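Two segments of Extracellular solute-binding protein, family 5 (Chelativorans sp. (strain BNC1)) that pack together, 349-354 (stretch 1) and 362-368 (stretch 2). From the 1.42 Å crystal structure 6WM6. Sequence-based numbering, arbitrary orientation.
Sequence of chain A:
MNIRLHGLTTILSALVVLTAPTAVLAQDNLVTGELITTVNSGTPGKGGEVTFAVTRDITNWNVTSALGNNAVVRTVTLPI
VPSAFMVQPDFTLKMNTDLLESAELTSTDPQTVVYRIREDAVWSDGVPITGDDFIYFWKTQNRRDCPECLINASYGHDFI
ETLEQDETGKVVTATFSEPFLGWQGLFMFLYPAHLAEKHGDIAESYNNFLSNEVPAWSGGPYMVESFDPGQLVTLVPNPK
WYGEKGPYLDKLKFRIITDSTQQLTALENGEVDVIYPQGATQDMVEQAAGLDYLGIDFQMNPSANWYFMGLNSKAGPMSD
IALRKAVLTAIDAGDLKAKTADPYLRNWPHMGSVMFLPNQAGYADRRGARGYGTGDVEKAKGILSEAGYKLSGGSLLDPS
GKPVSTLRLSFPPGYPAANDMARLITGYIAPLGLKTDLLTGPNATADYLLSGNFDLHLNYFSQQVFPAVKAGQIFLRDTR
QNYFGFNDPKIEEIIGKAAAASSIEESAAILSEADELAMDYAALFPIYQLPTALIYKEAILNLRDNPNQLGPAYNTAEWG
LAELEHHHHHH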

ATOM      1  N   PRO A 349      -5.708  16.172   6.652  1.00 16.96           N
ATOM      2  CA  PRO A 349      -7.091  15.745   6.847  1.00 17.36           C
ATOM      3  C   PRO A 349      -7.244  14.617   7.861  1.00 16.56           C
ATOM      4  O   PRO A 349      -6.458  13.662   7.882  1.00 18.25           O
ATOM      5  CB  PRO A 349      -7.505  15.265   5.437  1.00 22.97           C
ATOM      6  CG  PRO A 349      -6.236  14.824   4.808  1.00 21.48           C
ATOM      7  CD  PRO A 349      -5.151  15.736   5.352  1.00 18.96           C
ATOM      8  N   HIS A 350      -8.276  14.725   8.674  1.00 18.08           N
ATOM      9  CA  HIS A 350      -8.789  13.562   9.395  1.00 16.79           C
ATOM     10  C   HIS A 350      -9.269  12.520   8.387  1.00 19.05           C
ATOM     11  O   HIS A 350      -9.721  12.840   7.282  1.00 20.43           O
ATOM     12  CB  HIS A 350     -10.002  13.956  10.233  1.00 19.59           C
ATOM     13  CG  HIS A 350      -9.689  14.787  11.432  1.00 18.17           C
ATOM     14  ND1 HIS A 350      -9.018  14.288  12.528  1.00 19.73           N
ATOM     15  CD2 HIS A 350      -9.995  16.078  11.722  1.00 20.28           C
ATOM     16  CE1 HIS A 350      -8.911  15.245  13.441  1.00 19.32           C
ATOM     17  NE2 HIS A 350      -9.482  16.346  12.969  1.00 20.63           N
ATOM     18  N   MET A 351      -9.203  11.252   8.779  1.00 16.81           N
ATOM     19  CA  MET A 351      -9.828  10.180   8.020  1.00 16.71           C
ATOM     20  C   MET A 351     -10.901   9.546   8.891  1.00 17.72           C
ATOM     21  O   MET A 351     -10.586   8.928   9.925  1.00 18.21           O
ATOM     22  CB  MET A 351      -8.823   9.149   7.558  1.00 17.07           C
ATOM     23  CG  MET A 351      -9.468   8.090   6.676  1.00 18.10           C
ATOM     24  SD  MET A 351      -8.178   7.129   5.860  1.00 18.75           S
ATOM     25  CE  MET A 351      -9.141   5.700   5.331  1.00 16.76           C
ATOM     26  N   GLY A 352     -12.159   9.725   8.507  1.00 16.54           N
ATOM     27  CA  GLY A 352     -13.272   9.234   9.291  1.00 16.99           C
ATOM     28  C   GLY A 352     -14.040   8.099   8.654  1.00 16.02           C
ATOM     29  O   GLY A 352     -15.191   7.863   8.979  1.00 17.55           O
ATOM     30  N   SER A 353     -13.403   7.393   7.725  1.00 16.26           N
ATOM     31  CA  SER A 353     -13.935   6.212   7.059  1.00 15.33           C
ATOM     32  C   SER A 353     -12.898   5.105   7.174  1.00 14.97           C
ATOM     33  O   SER A 353     -11.709   5.370   7.292  1.00 15.81           O
ATOM     34  CB  SER A 353     -14.124   6.557   5.576  1.00 16.59           C
ATOM     35  OG  SER A 353     -14.373   5.415   4.768  1.00 16.74           O
ATOM     36  N   VAL A 354     -13.362   3.854   7.126  1.00 15.28           N
ATOM     37  CA  VAL A 354     -12.457   2.699   7.067  1.00 15.04           C
ATOM     38  C   VAL A 354     -12.433   2.075   5.686  1.00 15.96           C
ATOM     39  O   VAL A 354     -11.796   1.030   5.496  1.00 17.11           O
ATOM     40  CB  VAL A 354     -12.723   1.659   8.170  1.00 16.06           C
ATOM     41  CG1 VAL A 354     -12.408   2.242   9.532  1.00 16.44           C
ATOM     42  CG2 VAL A 354     -14.138   1.125   8.116  1.00 17.44           C
ATOM     43  N   GLY A 362     -17.273   8.483  -2.289  1.00 17.60           N
ATOM     44  CA  GLY A 362     -17.893   7.752  -1.216  1.00 18.38           C
ATOM     45  C   GLY A 362     -17.448   8.171   0.174  1.00 17.07           C
ATOM     46  O   GLY A 362     -18.122   7.844   1.152  1.00 17.66           O
ATOM     47  N   TYR A 363     -16.355   8.910   0.279  1.00 16.53           N
ATOM     48  CA  TYR A 363     -15.834   9.281   1.588  1.00 16.29           C
ATOM     49  C   TYR A 363     -16.847  10.135   2.344  1.00 17.15           C
ATOM     50  O   TYR A 363     -17.489  11.020   1.778  1.00 18.71           O
ATOM     51  CB  TYR A 363     -14.527  10.101   1.460  1.00 15.39           C
ATOM     52  CG  TYR A 363     -14.075  10.565   2.803  1.00 16.21           C
ATOM     53  CD1 TYR A 363     -13.388   9.712   3.643  1.00 16.02           C
ATOM     54  CD2 TYR A 363     -14.386  11.842   3.276  1.00 17.13           C
ATOM     55  CE1 TYR A 363     -13.024  10.108   4.908  1.00 16.04           C
ATOM     56  CE2 TYR A 363     -14.021  12.253   4.543  1.00 17.03           C
ATOM     57  CZ  TYR A 363     -13.338  11.364   5.359  1.00 17.45           C
ATOM     58  OH  TYR A 363     -12.972  11.731   6.641  1.00 19.88           O
ATOM     59  N   ALA A 364     -16.953   9.881   3.652  1.00 17.08           N
ATOM     60  CA  ALA A 364     -17.656  10.755   4.584  1.00 17.18           C
ATOM     61  C   ALA A 364     -17.095  10.464   5.968  1.00 18.23           C
ATOM     62  O   ALA A 364     -16.512   9.411   6.200  1.00 18.41           O
ATOM     63  CB  ALA A 364     -19.174  10.509   4.570  1.00 20.41           C
ATOM     64  N   ASP A 365     -17.298  11.409   6.894  1.00 18.90           N
ATOM     65  CA  ASP A 365     -16.832  11.256   8.280  1.00 18.53           C
ATOM     66  C   ASP A 365     -17.865  10.437   9.069  1.00 19.83           C
ATOM     67  O   ASP A 365     -18.630  10.929   9.907  1.00 20.07           O
ATOM     68  CB  ASP A 365     -16.547  12.599   8.940  1.00 20.55           C
ATOM     69  CG  ASP A 365     -15.956  12.427  10.330  1.00 22.46           C
ATOM     70  OD1 ASP A 365     -15.625  11.277  10.678  1.00 20.76           O
ATOM     71  OD2 ASP A 365     -15.826  13.437  11.050  1.00 26.50           O
ATOM     72  N   ARG A 366     -17.863   9.138   8.795  1.00 18.18           N
ATOM     73  CA  ARG A 366     -18.735   8.193   9.478  1.00 17.97           C
ATOM     74  C   ARG A 366     -18.287   7.955  10.918  1.00 18.87           C
ATOM     75  O   ARG A 366     -19.115   7.628  11.779  1.00 20.24           O
ATOM     76  CB  ARG A 366     -18.786   6.907   8.659  1.00 17.04           C
ATOM     77  CG  ARG A 366     -19.428   7.184   7.300  1.00 21.35           C
ATOM     78  CD  ARG A 366     -19.547   5.980   6.325  1.00 19.06           C
ATOM     79  NE  ARG A 366     -20.242   6.475   5.140  1.00 19.88           N
ATOM     80  CZ  ARG A 366     -19.679   6.739   3.963  1.00 18.62           C
ATOM     81  NH1 ARG A 366     -18.415   6.443   3.727  1.00 18.36           N
ATOM     82  NH2 ARG A 366     -20.403   7.290   3.005  1.00 20.44           N
ATOM     83  N   ARG A 367     -17.003   8.145  11.195  1.00 18.62           N
ATOM     84  CA  ARG A 367     -16.458   8.114  12.552  1.00 18.97           C
ATOM     85  C   ARG A 367     -17.108   9.181  13.429  1.00 19.11           C
ATOM     86  O   ARG A 367     -17.708   8.881  14.469  1.00 18.35           O
ATOM     87  CB  ARG A 367     -14.942   8.341  12.421  1.00 18.09           C
ATOM     88  CG  ARG A 367     -14.138   8.335  13.709  1.00 17.81           C
ATOM     89  CD  ARG A 367     -12.685   8.725  13.417  1.00 17.77           C
ATOM     90  NE  ARG A 367     -12.518  10.152  13.208  1.00 18.28           N
ATOM     91  CZ  ARG A 367     -11.358  10.770  13.126  1.00 18.20           C
ATOM     92  NH1 ARG A 367     -10.235  10.091  13.185  1.00 20.07           N
ATOM     93  NH2 ARG A 367     -11.312  12.097  13.002  1.00 19.83           N
ATOM     94  N   GLY A 368     -17.022  10.440  13.004  1.00 19.45           N
ATOM     95  CA  GLY A 368     -17.579  11.529  13.788  1.00 20.13           C
ATOM     96  C   GLY A 368     -19.086  11.504  13.855  1.00 19.94           C
ATOM     97  O   GLY A 368     -19.664  11.935  14.853  1.00 22.28           O
TER
HETATM   98  O   HOH W   1      -7.880  11.807  13.211  1.00 21.90           O

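The contact centres on Gly352, whose CA lies 4.2 Å from the CA of Asp365 and whose peptide groups make both hydrogen bonds between the stretches. Gly352 N donates to Tyr363 OH (2.9 Å), approaching near the plane of the ring. The CA-to-CB bond of Tyr363 points sideways, but its t rotamer (chi1 175°) carries the phenol across to stretch 1, where CD1 also meets Ser353 CB at 3.8 Å and CE1 lies 4.5 Å from Met351 CG. Gly352 O accepts from Arg367 N (2.9 Å), at the start of a weakly bonded helix.

Asp365 caps that helix. With chi1 at -175° (t), its OD1 accepts from Gly368 N at 2.8 Å and also lies 3.4 Å from Gly352 CA. A CB on Gly352 would fall 2.0 Å from this OD1, so the approach depends on glycine.

The CA-to-CB bond of Arg367 points toward stretch 1, and the side chain is extended through chi1 and chi2, then turns at chi3 (77°, p), placing one guanidinium face over Met351 O and Gly352 CA. Its NH2 lies 3.2 Å from His350 ND1, and water 1 bridges the pair, accepting from Arg367 NH1 (2.9 Å) and hydrogen-bonding to His350 ND1 (2.8 Å). Arg366 (m, then t at chi2 and chi3) reaches along its own stretch, NH1 and NH2 donating to Gly362 O (2.9 and 3.0 Å).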